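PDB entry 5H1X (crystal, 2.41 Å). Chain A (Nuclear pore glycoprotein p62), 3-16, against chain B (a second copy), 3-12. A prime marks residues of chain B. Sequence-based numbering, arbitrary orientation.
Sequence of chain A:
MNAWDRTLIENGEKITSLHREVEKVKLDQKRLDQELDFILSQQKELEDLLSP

Chain A (3-16) AWDRTLIENGEKIT
Chain B, residues 3-12: AWDRTLIENG

Both stretches are helical throughout, with phi near -60° and psi near -45°, and each is held by backbone bonds from N of one residue to O four residues earlier, such as Gly12 N to Leu8 O at 2.9 Å and Leu8′ N to Trp4′ O at 2.9 Å. The helices run in the same general direction, crossing at 33° with axes 10.2 Å apart at closest approach. Leu8 CA and Leu8′ CA lie 6.8 Å apart; Asp5 CA faces Trp4′ CA at 7.5 Å, and Gly12 CA faces Asn11′ CA at 6.5 Å. The contact between the stretches buries 441 Å², both sides summed.

Apolar packing centres on the leucines, whose branched ends can fill space between helices. Leu8 (chi1 m, chi2 t) brings CD2 to 3.4 Å from CD1 of Leu8′ (chi1 t, chi2 34°). Leu8 CD1 lies 4.2 Å from Trp4′ CB and sits at the edge of the Trp4′ indole, near its plane. Trp4 (chi1 t, chi2 -91°) reaches across with CZ2, 3.9 Å from Leu8′ CD2, while Trp4′ adopts chi1 m and chi2 -83°.

Asn11′ (chi1 m, chi2 21°) is a polar knob in a hole formed by Leu8, Asn11, Gly12 and Ile15. Its ND2 is 3.6 Å from both Asn11 CB and Gly12 N, and its CG is 3.6 Å from Ile15 CD1. Gly12, without a side chain, presents bare backbone to this amide.

Polar chemistry is sparse but specific. Asp5 (chi1 m) places OD1 2.9 Å from Trp4′ NE1, bringing a carboxylate oxygen close to the indole nitrogen, the polar atom of an otherwise apolar ring. One water accepts from Asn11 ND2 at 2.9 Å and Asn11′ ND2 at 3.1 Å, linking two buried amides. Within each helix, threonine satisfies its hydroxyl locally: Thr7 OG1 donates to Ala3 O, and Thr7′ OG1 to Ala3′ O, both at 2.9 Å.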

# COMPACT_ATOMS: atom_id res chain seq x y z
N ALA A 3 10.41 32.62 -6.97
CA ALA A 3 10.29 31.61 -5.94
C ALA A 3 8.87 31.03 -5.91
O ALA A 3 8.69 29.81 -5.74
CB ALA A 3 10.67 32.18 -4.59
N TRP A 4 7.87 31.89 -6.10
CA TRP A 4 6.50 31.41 -6.22
C TRP A 4 6.31 30.38 -7.33
O TRP A 4 5.80 29.29 -7.09
CB TRP A 4 5.55 32.56 -6.47
CG TRP A 4 4.14 32.10 -6.47
CD1 TRP A 4 3.40 31.66 -7.55
CD2 TRP A 4 3.30 32.00 -5.34
NE1 TRP A 4 2.14 31.32 -7.14
CE2 TRP A 4 2.05 31.52 -5.78
CE3 TRP A 4 3.47 32.28 -3.99
CZ2 TRP A 4 1.00 31.30 -4.92
CZ3 TRP A 4 2.43 32.07 -3.14
CH2 TRP A 4 1.20 31.58 -3.60
N ASP A 5 6.71 30.74 -8.54
CA ASP A 5 6.62 29.83 -9.68
C ASP A 5 7.31 28.51 -9.39
O ASP A 5 6.73 27.44 -9.55
CB ASP A 5 7.25 30.44 -10.94
CG ASP A 5 6.44 31.59 -11.50
OD1 ASP A 5 5.36 31.91 -10.96
OD2 ASP A 5 6.88 32.17 -12.50
N ARG A 6 8.56 28.61 -8.93
CA ARG A 6 9.43 27.46 -8.82
C ARG A 6 8.89 26.45 -7.80
O ARG A 6 9.02 25.26 -8.00
CB ARG A 6 10.86 27.89 -8.45
CG ARG A 6 11.51 28.79 -9.50
CD ARG A 6 12.95 29.14 -9.15
NE ARG A 6 13.25 29.00 -7.72
CZ ARG A 6 13.57 30.01 -6.92
NH1 ARG A 6 13.62 31.26 -7.38
NH2 ARG A 6 13.83 29.77 -5.64
N THR A 7 8.29 26.94 -6.72
CA THR A 7 7.68 26.07 -5.73
C THR A 7 6.49 25.33 -6.32
O THR A 7 6.33 24.12 -6.10
CB THR A 7 7.26 26.86 -4.50
OG1 THR A 7 8.41 27.52 -3.97
CG2 THR A 7 6.69 25.93 -3.43
N LEU A 8 5.66 26.04 -7.07
CA LEU A 8 4.56 25.41 -7.81
C LEU A 8 5.06 24.29 -8.68
O LEU A 8 4.54 23.17 -8.62
CB LEU A 8 3.83 26.43 -8.68
CG LEU A 8 2.72 27.20 -7.97
CD1 LEU A 8 2.21 28.31 -8.85
CD2 LEU A 8 1.61 26.21 -7.63
N ILE A 9 6.06 24.59 -9.50
CA ILE A 9 6.65 23.62 -10.43
C ILE A 9 7.25 22.40 -9.73
O ILE A 9 7.11 21.27 -10.20
CB ILE A 9 7.76 24.26 -11.28
CG1 ILE A 9 7.20 25.41 -12.13
CG2 ILE A 9 8.45 23.21 -12.18
CD1 ILE A 9 6.08 24.96 -13.03
N GLU A 10 7.92 22.63 -8.61
CA GLU A 10 8.60 21.58 -7.89
C GLU A 10 7.61 20.67 -7.15
O GLU A 10 7.77 19.46 -7.14
CB GLU A 10 9.62 22.17 -6.93
CG GLU A 10 10.87 22.62 -7.66
CD GLU A 10 12.05 22.86 -6.73
OE1 GLU A 10 11.84 22.97 -5.49
OE2 GLU A 10 13.19 22.95 -7.24
N ASN A 11 6.59 21.27 -6.54
CA ASN A 11 5.46 20.51 -6.05
C ASN A 11 4.84 19.68 -7.17
O ASN A 11 4.44 18.55 -6.95
CB ASN A 11 4.42 21.44 -5.45
CG ASN A 11 4.88 22.04 -4.14
OD1 ASN A 11 5.95 21.71 -3.64
ND2 ASN A 11 4.07 22.95 -3.59
N GLY A 12 4.80 20.25 -8.37
CA GLY A 12 4.36 19.52 -9.54
C GLY A 12 5.23 18.30 -9.79
O GLY A 12 4.72 17.21 -9.99
N GLU A 13 6.55 18.47 -9.75
CA GLU A 13 7.46 17.34 -9.95
C GLU A 13 7.27 16.32 -8.84
O GLU A 13 7.24 15.13 -9.11
CB GLU A 13 8.92 17.80 -10.02
CG GLU A 13 9.28 18.45 -11.36
CD GLU A 13 10.55 19.29 -11.32
OE1 GLU A 13 11.22 19.37 -10.26
OE2 GLU A 13 10.89 19.88 -12.37
N LYS A 14 7.15 16.80 -7.60
CA LYS A 14 7.04 15.90 -6.46
C LYS A 14 5.75 15.07 -6.49
O LYS A 14 5.74 13.93 -6.08
CB LYS A 14 7.11 16.68 -5.15
CG LYS A 14 8.44 17.35 -4.83
CD LYS A 14 8.43 17.84 -3.37
CE LYS A 14 9.39 19.00 -3.12
NZ LYS A 14 8.80 20.36 -3.42
N ILE A 15 4.67 15.65 -7.01
CA ILE A 15 3.39 14.95 -7.07
C ILE A 15 3.35 13.85 -8.15
O ILE A 15 2.86 12.74 -7.90
CB ILE A 15 2.27 15.96 -7.32
CG1 ILE A 15 1.96 16.73 -6.04
CG2 ILE A 15 1.05 15.28 -7.84
CD1 ILE A 15 1.46 18.17 -6.30
N THR A 16 3.86 14.17 -9.34
CA THR A 16 3.95 13.20 -10.43
C THR A 16 4.73 11.95 -10.02
O THR A 16 4.31 10.82 -10.29
CB THR A 16 4.64 13.82 -11.66
OG1 THR A 16 4.03 15.08 -11.96
CG2 THR A 16 4.52 12.89 -12.86
N ALA B 3 -2.72 30.29 -15.39
CA ALA B 3 -1.96 29.04 -15.37
C ALA B 3 -1.41 28.73 -13.99
O ALA B 3 -1.36 27.58 -13.59
CB ALA B 3 -0.82 29.09 -16.38
N TRP B 4 -1.00 29.77 -13.27
CA TRP B 4 -0.54 29.62 -11.89
C TRP B 4 -1.68 29.10 -11.01
O TRP B 4 -1.54 28.06 -10.35
CB TRP B 4 -0.02 30.94 -11.33
CG TRP B 4 1.11 31.58 -12.13
CD1 TRP B 4 2.44 31.28 -12.04
CD2 TRP B 4 1.00 32.62 -13.10
NE1 TRP B 4 3.16 32.07 -12.90
CE2 TRP B 4 2.31 32.90 -13.57
CE3 TRP B 4 -0.06 33.35 -13.63
CZ2 TRP B 4 2.57 33.89 -14.53
CZ3 TRP B 4 0.19 34.33 -14.58
CH2 TRP B 4 1.50 34.58 -15.02
N ASP B 5 -2.80 29.81 -11.02
CA ASP B 5 -3.99 29.41 -10.24
C ASP B 5 -4.45 28.00 -10.53
O ASP B 5 -4.89 27.28 -9.63
CB ASP B 5 -5.16 30.34 -10.53
CG ASP B 5 -4.93 31.72 -10.01
OD1 ASP B 5 -4.12 31.86 -9.06
OD2 ASP B 5 -5.54 32.66 -10.56
N ARG B 6 -4.36 27.61 -11.79
CA ARG B 6 -4.93 26.35 -12.20
C ARG B 6 -3.97 25.21 -11.87
O ARG B 6 -4.40 24.11 -11.58
CB ARG B 6 -5.27 26.40 -13.68
CG ARG B 6 -5.05 25.13 -14.46
CD ARG B 6 -5.57 25.37 -15.86
NE ARG B 6 -5.67 24.16 -16.67
CZ ARG B 6 -6.41 24.10 -17.77
NH1 ARG B 6 -7.11 25.16 -18.14
NH2 ARG B 6 -6.47 22.98 -18.48
N THR B 7 -2.67 25.49 -11.88
CA THR B 7 -1.68 24.53 -11.44
C THR B 7 -1.76 24.34 -9.92
O THR B 7 -1.52 23.24 -9.41
CB THR B 7 -0.24 24.95 -11.84
OG1 THR B 7 -0.13 24.97 -13.27
CG2 THR B 7 0.80 23.98 -11.29
N LEU B 8 -2.11 25.41 -9.21
CA LEU B 8 -2.23 25.35 -7.75
C LEU B 8 -3.40 24.43 -7.38
O LEU B 8 -3.30 23.54 -6.51
CB LEU B 8 -2.41 26.75 -7.17
CG LEU B 8 -2.02 27.13 -5.74
CD1 LEU B 8 -0.79 26.40 -5.23
CD2 LEU B 8 -1.78 28.63 -5.67
N ILE B 9 -4.51 24.61 -8.08
CA ILE B 9 -5.70 23.80 -7.87
C ILE B 9 -5.49 22.33 -8.24
O ILE B 9 -5.80 21.44 -7.45
CB ILE B 9 -6.88 24.36 -8.66
CG1 ILE B 9 -7.27 25.74 -8.10
CG2 ILE B 9 -8.06 23.41 -8.60
CD1 ILE B 9 -8.45 26.38 -8.81
N GLU B 10 -4.98 22.07 -9.44
CA GLU B 10 -4.77 20.70 -9.89
C GLU B 10 -3.79 19.97 -8.96
O GLU B 10 -4.03 18.83 -8.58
CB GLU B 10 -4.28 20.67 -11.34
CG GLU B 10 -5.30 21.14 -12.36
CD GLU B 10 -5.66 20.09 -13.41
OE1 GLU B 10 -5.29 18.90 -13.23
OE2 GLU B 10 -6.33 20.46 -14.40
N ASN B 11 -2.71 20.65 -8.58
CA ASN B 11 -1.82 20.12 -7.55
C ASN B 11 -2.57 19.70 -6.28
O ASN B 11 -2.40 18.57 -5.79
CB ASN B 11 -0.75 21.14 -7.18
CG ASN B 11 0.40 21.13 -8.15
OD1 ASN B 11 0.26 20.68 -9.28
ND2 ASN B 11 1.56 21.59 -7.70
N GLY B 12 -3.40 20.61 -5.77
CA GLY B 12 -4.20 20.34 -4.58
C GLY B 12 -5.18 19.21 -4.75
O GLY B 12 -5.36 18.39 -3.84
O HOH W 1 1.66 23.39 -5.15